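PDB 3VGP: transmembrane oligosaccharyl transferase, putative from Archaeoglobus fulgidus, which belongs to the AglB/Stt3 family of membrane proteins and is represented here by its C-terminal globular domain alone. Local coordinates for residues H137-R148 with E152-V162. The protein carries 1 engineered substitution. Numbering follows the deposited sequence.
Sequences HMENAENLTHFR and EFGDVKIFEVV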
# COMPACT_ATOMS: atom_id res chain seq x y z
N HIS A 137 7.91 1.54 -5.68
CA HIS A 137 8.59 2.73 -5.17
C HIS A 137 9.97 3.06 -5.73
O HIS A 137 10.26 4.23 -5.99
CB HIS A 137 8.69 2.64 -3.65
CG HIS A 137 8.85 3.97 -2.98
ND1 HIS A 137 7.79 4.83 -2.78
CD2 HIS A 137 9.94 4.58 -2.47
CE1 HIS A 137 8.22 5.92 -2.18
NE2 HIS A 137 9.52 5.80 -1.98
N MSE A 138 10.82 2.06 -5.90
CA MSE A 138 12.17 2.31 -6.40
C MSE A 138 12.25 2.50 -7.91
O MSE A 138 13.13 3.20 -8.40
CB MSE A 138 13.13 1.17 -6.01
CG MSE A 138 13.10 0.76 -4.55
SE MSE A 138 13.05 2.20 -3.28
CE MSE A 138 11.41 1.69 -2.44
N GLU A 139 11.33 1.89 -8.65
CA GLU A 139 11.34 1.99 -10.11
C GLU A 139 10.11 2.66 -10.70
O GLU A 139 9.92 2.64 -11.91
CB GLU A 139 11.48 0.61 -10.74
CG GLU A 139 12.63 -0.22 -10.22
CD GLU A 139 12.84 -1.49 -11.03
OE1 GLU A 139 11.83 -2.10 -11.46
OE2 GLU A 139 14.00 -1.89 -11.22
N ASN A 140 9.27 3.25 -9.85
CA ASN A 140 8.05 3.92 -10.29
C ASN A 140 7.17 3.05 -11.19
O ASN A 140 6.51 3.54 -12.10
CB ASN A 140 8.37 5.24 -11.00
CG ASN A 140 8.84 6.32 -10.03
OD1 ASN A 140 8.50 6.30 -8.85
ND2 ASN A 140 9.61 7.27 -10.54
N ALA A 141 7.16 1.74 -10.92
CA ALA A 141 6.35 0.78 -11.67
C ALA A 141 6.70 0.70 -13.15
O ALA A 141 5.89 0.24 -13.96
CB ALA A 141 4.86 1.11 -11.51
N GLU A 142 7.91 1.12 -13.51
CA GLU A 142 8.32 1.07 -14.91
C GLU A 142 8.31 -0.35 -15.45
O GLU A 142 8.04 -0.57 -16.63
CB GLU A 142 9.70 1.69 -15.07
N ASN A 143 8.61 -1.31 -14.58
CA ASN A 143 8.66 -2.71 -14.97
C ASN A 143 7.46 -3.52 -14.49
O ASN A 143 7.53 -4.74 -14.38
CB ASN A 143 9.95 -3.35 -14.46
CG ASN A 143 11.18 -2.65 -14.97
OD1 ASN A 143 11.22 -2.23 -16.13
ND2 ASN A 143 12.19 -2.52 -14.12
N LEU A 144 6.36 -2.82 -14.19
CA LEU A 144 5.13 -3.47 -13.75
C LEU A 144 4.06 -3.20 -14.80
O LEU A 144 3.89 -2.06 -15.23
CB LEU A 144 4.69 -2.91 -12.40
CG LEU A 144 5.61 -3.21 -11.21
CD1 LEU A 144 5.08 -2.51 -9.97
CD2 LEU A 144 5.69 -4.70 -10.99
N THR A 145 3.34 -4.24 -15.21
CA THR A 145 2.32 -4.07 -16.24
C THR A 145 0.93 -3.71 -15.71
O THR A 145 0.11 -3.18 -16.45
CB THR A 145 2.17 -5.34 -17.10
OG1 THR A 145 1.58 -6.38 -16.32
CG2 THR A 145 3.54 -5.81 -17.59
N HIS A 146 0.68 -3.98 -14.43
CA HIS A 146 -0.64 -3.71 -13.86
C HIS A 146 -0.71 -2.50 -12.93
O HIS A 146 -1.75 -2.27 -12.31
CB HIS A 146 -1.13 -4.94 -13.10
CG HIS A 146 -1.25 -6.17 -13.95
ND1 HIS A 146 -2.17 -6.28 -14.97
CD2 HIS A 146 -0.55 -7.33 -13.95
CE1 HIS A 146 -2.03 -7.46 -15.56
NE2 HIS A 146 -1.05 -8.11 -14.96
N PHE A 147 0.36 -1.73 -12.85
CA PHE A 147 0.38 -0.56 -11.98
C PHE A 147 1.01 0.64 -12.67
O PHE A 147 2.03 0.52 -13.34
CB PHE A 147 1.17 -0.89 -10.71
CG PHE A 147 0.63 -2.07 -9.96
CD1 PHE A 147 -0.42 -1.91 -9.07
CD2 PHE A 147 1.13 -3.35 -10.19
CE1 PHE A 147 -0.97 -3.01 -8.41
CE2 PHE A 147 0.59 -4.45 -9.54
CZ PHE A 147 -0.46 -4.28 -8.65
N ARG A 148 0.37 1.80 -12.50
CA ARG A 148 0.85 3.03 -13.11
C ARG A 148 0.98 4.16 -12.08
O ARG A 148 0.03 4.45 -11.35
CB ARG A 148 -0.13 3.46 -14.22
CG ARG A 148 0.16 4.80 -14.85
CD ARG A 148 -0.89 5.15 -15.91
NE ARG A 148 -0.58 6.41 -16.58
CZ ARG A 148 -1.33 6.96 -17.53
NH1 ARG A 148 -2.44 6.36 -17.94
NH2 ARG A 148 -0.96 8.11 -18.08
N GLU A 152 2.20 12.11 -7.03
CA GLU A 152 3.23 12.12 -6.01
C GLU A 152 3.11 13.36 -5.13
O GLU A 152 2.85 14.46 -5.63
CB GLU A 152 4.62 12.10 -6.64
CG GLU A 152 5.03 10.76 -7.22
CD GLU A 152 6.47 10.76 -7.69
OE1 GLU A 152 6.77 11.48 -8.66
OE2 GLU A 152 7.29 10.05 -7.09
N PHE A 153 3.29 13.17 -3.83
CA PHE A 153 3.22 14.26 -2.86
C PHE A 153 4.42 14.03 -1.95
O PHE A 153 4.34 13.25 -1.00
CB PHE A 153 1.91 14.17 -2.07
CG PHE A 153 0.68 14.42 -2.89
CD1 PHE A 153 0.26 15.71 -3.16
CD2 PHE A 153 -0.04 13.35 -3.43
CE1 PHE A 153 -0.87 15.95 -3.94
CE2 PHE A 153 -1.17 13.58 -4.22
CZ PHE A 153 -1.58 14.88 -4.48
N GLY A 154 5.53 14.69 -2.26
CA GLY A 154 6.73 14.48 -1.47
C GLY A 154 7.23 13.12 -1.91
O GLY A 154 7.43 12.89 -3.10
N ASP A 155 7.41 12.19 -0.97
CA ASP A 155 7.85 10.85 -1.34
C ASP A 155 6.69 9.87 -1.29
O ASP A 155 6.89 8.66 -1.42
CB ASP A 155 8.99 10.38 -0.43
CG ASP A 155 8.64 10.43 1.03
OD1 ASP A 155 8.61 11.54 1.59
OD2 ASP A 155 8.39 9.36 1.63
N VAL A 156 5.49 10.39 -1.09
CA VAL A 156 4.29 9.55 -1.07
C VAL A 156 3.91 9.37 -2.54
O VAL A 156 3.64 10.35 -3.24
CB VAL A 156 3.13 10.23 -0.32
CG1 VAL A 156 1.92 9.30 -0.29
CG2 VAL A 156 3.55 10.57 1.10
N LYS A 157 3.89 8.12 -3.01
CA LYS A 157 3.56 7.84 -4.40
C LYS A 157 2.23 7.11 -4.52
O LYS A 157 1.98 6.14 -3.81
CB LYS A 157 4.66 7.00 -5.05
CG LYS A 157 6.03 7.65 -5.03
CD LYS A 157 7.07 6.81 -5.76
CE LYS A 157 8.45 7.47 -5.67
NZ LYS A 157 9.49 6.73 -6.43
N ILE A 158 1.38 7.58 -5.43
CA ILE A 158 0.07 6.97 -5.65
C ILE A 158 0.08 6.24 -6.99
O ILE A 158 0.35 6.83 -8.03
CB ILE A 158 -1.06 8.03 -5.67
CG1 ILE A 158 -1.11 8.74 -4.31
CG2 ILE A 158 -2.40 7.36 -5.95
CD1 ILE A 158 -2.14 9.84 -4.24
N PHE A 159 -0.20 4.94 -6.94
CA PHE A 159 -0.23 4.10 -8.13
C PHE A 159 -1.67 3.68 -8.40
O PHE A 159 -2.41 3.36 -7.47
CB PHE A 159 0.61 2.84 -7.91
CG PHE A 159 2.08 3.12 -7.71
CD1 PHE A 159 2.95 3.14 -8.80
CD2 PHE A 159 2.59 3.37 -6.44
CE1 PHE A 159 4.30 3.40 -8.63
CE2 PHE A 159 3.94 3.64 -6.26
CZ PHE A 159 4.80 3.65 -7.35
N GLU A 160 -2.06 3.69 -9.66
CA GLU A 160 -3.41 3.26 -10.01
C GLU A 160 -3.31 1.84 -10.56
O GLU A 160 -2.39 1.52 -11.31
CB GLU A 160 -4.03 4.19 -11.05
CG GLU A 160 -5.46 3.83 -11.43
CD GLU A 160 -6.15 4.94 -12.21
OE1 GLU A 160 -5.52 5.51 -13.12
OE2 GLU A 160 -7.33 5.23 -11.92
N VAL A 161 -4.25 1.00 -10.16
CA VAL A 161 -4.28 -0.37 -10.64
C VAL A 161 -4.86 -0.35 -12.05
O VAL A 161 -5.96 0.15 -12.26
CB VAL A 161 -5.16 -1.25 -9.73
CG1 VAL A 161 -5.20 -2.67 -10.26
CG2 VAL A 161 -4.61 -1.22 -8.32
N VAL A 162 -4.11 -0.88 -13.01
CA VAL A 162 -4.55 -0.91 -14.40
C VAL A 162 -5.58 -2.01 -14.60
O VAL A 162 -5.27 -3.19 -14.45
CB VAL A 162 -3.36 -1.15 -15.35
CG1 VAL A 162 -3.83 -1.13 -16.79
CG2 VAL A 162 -2.30 -0.08 -15.12
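Lys-157 reaches from strand 156-161 to the carbonyl of His-137 in helix 132-138, a worked example of how one long side chain can tie a helix to a sheet. Its CB points toward residues 137-148, with CG beside its own backbone N (chi1 -59°), and from there the chain runs fully extended. CG lies 4.0 Å from CE1 of His-137; CD comes closer, 3.6 Å from ND1 of the same ring. CE sits over one face of the imidazole, offset toward its rim, in a CH-pi contact, the two side chains crossing at about a right angle. At the tip, NZ donates twice: to His-137 O at 2.7 Å, in the carbonyl plane, and to Asn-140 OD1 at 2.6 Å, tilted 25° from that amide's carbonyl plane. Thus the ammonium group grips both the helix and the type I' turn from Glu-139 to Glu-142. The rotation of the His-137 ring is fixed from elsewhere, since ND1 pairs with Thr-91 and NE2 with Asp-93, while Asp-155 O meets the ring edge at CE1.

Two residues further along, on the same side of the strand, Phe-159 presents CE1 to Ala-141 CB at 3.7 Å, and its ring edge meets the backbone carbon of Asn-140. Strands 147-153 and 156-161 also pair directly, as at Arg-148 and Glu-160: Arg-148 N donates to Glu-160 O at 3.0 Å and Glu-160 N to Arg-148 O at 2.8 Å. Glu-160 also makes a salt bridge with Arg-87. This is an antiparallel beta hairpin, its outer strand at the sheet edge, packed against the preceding helix and turns.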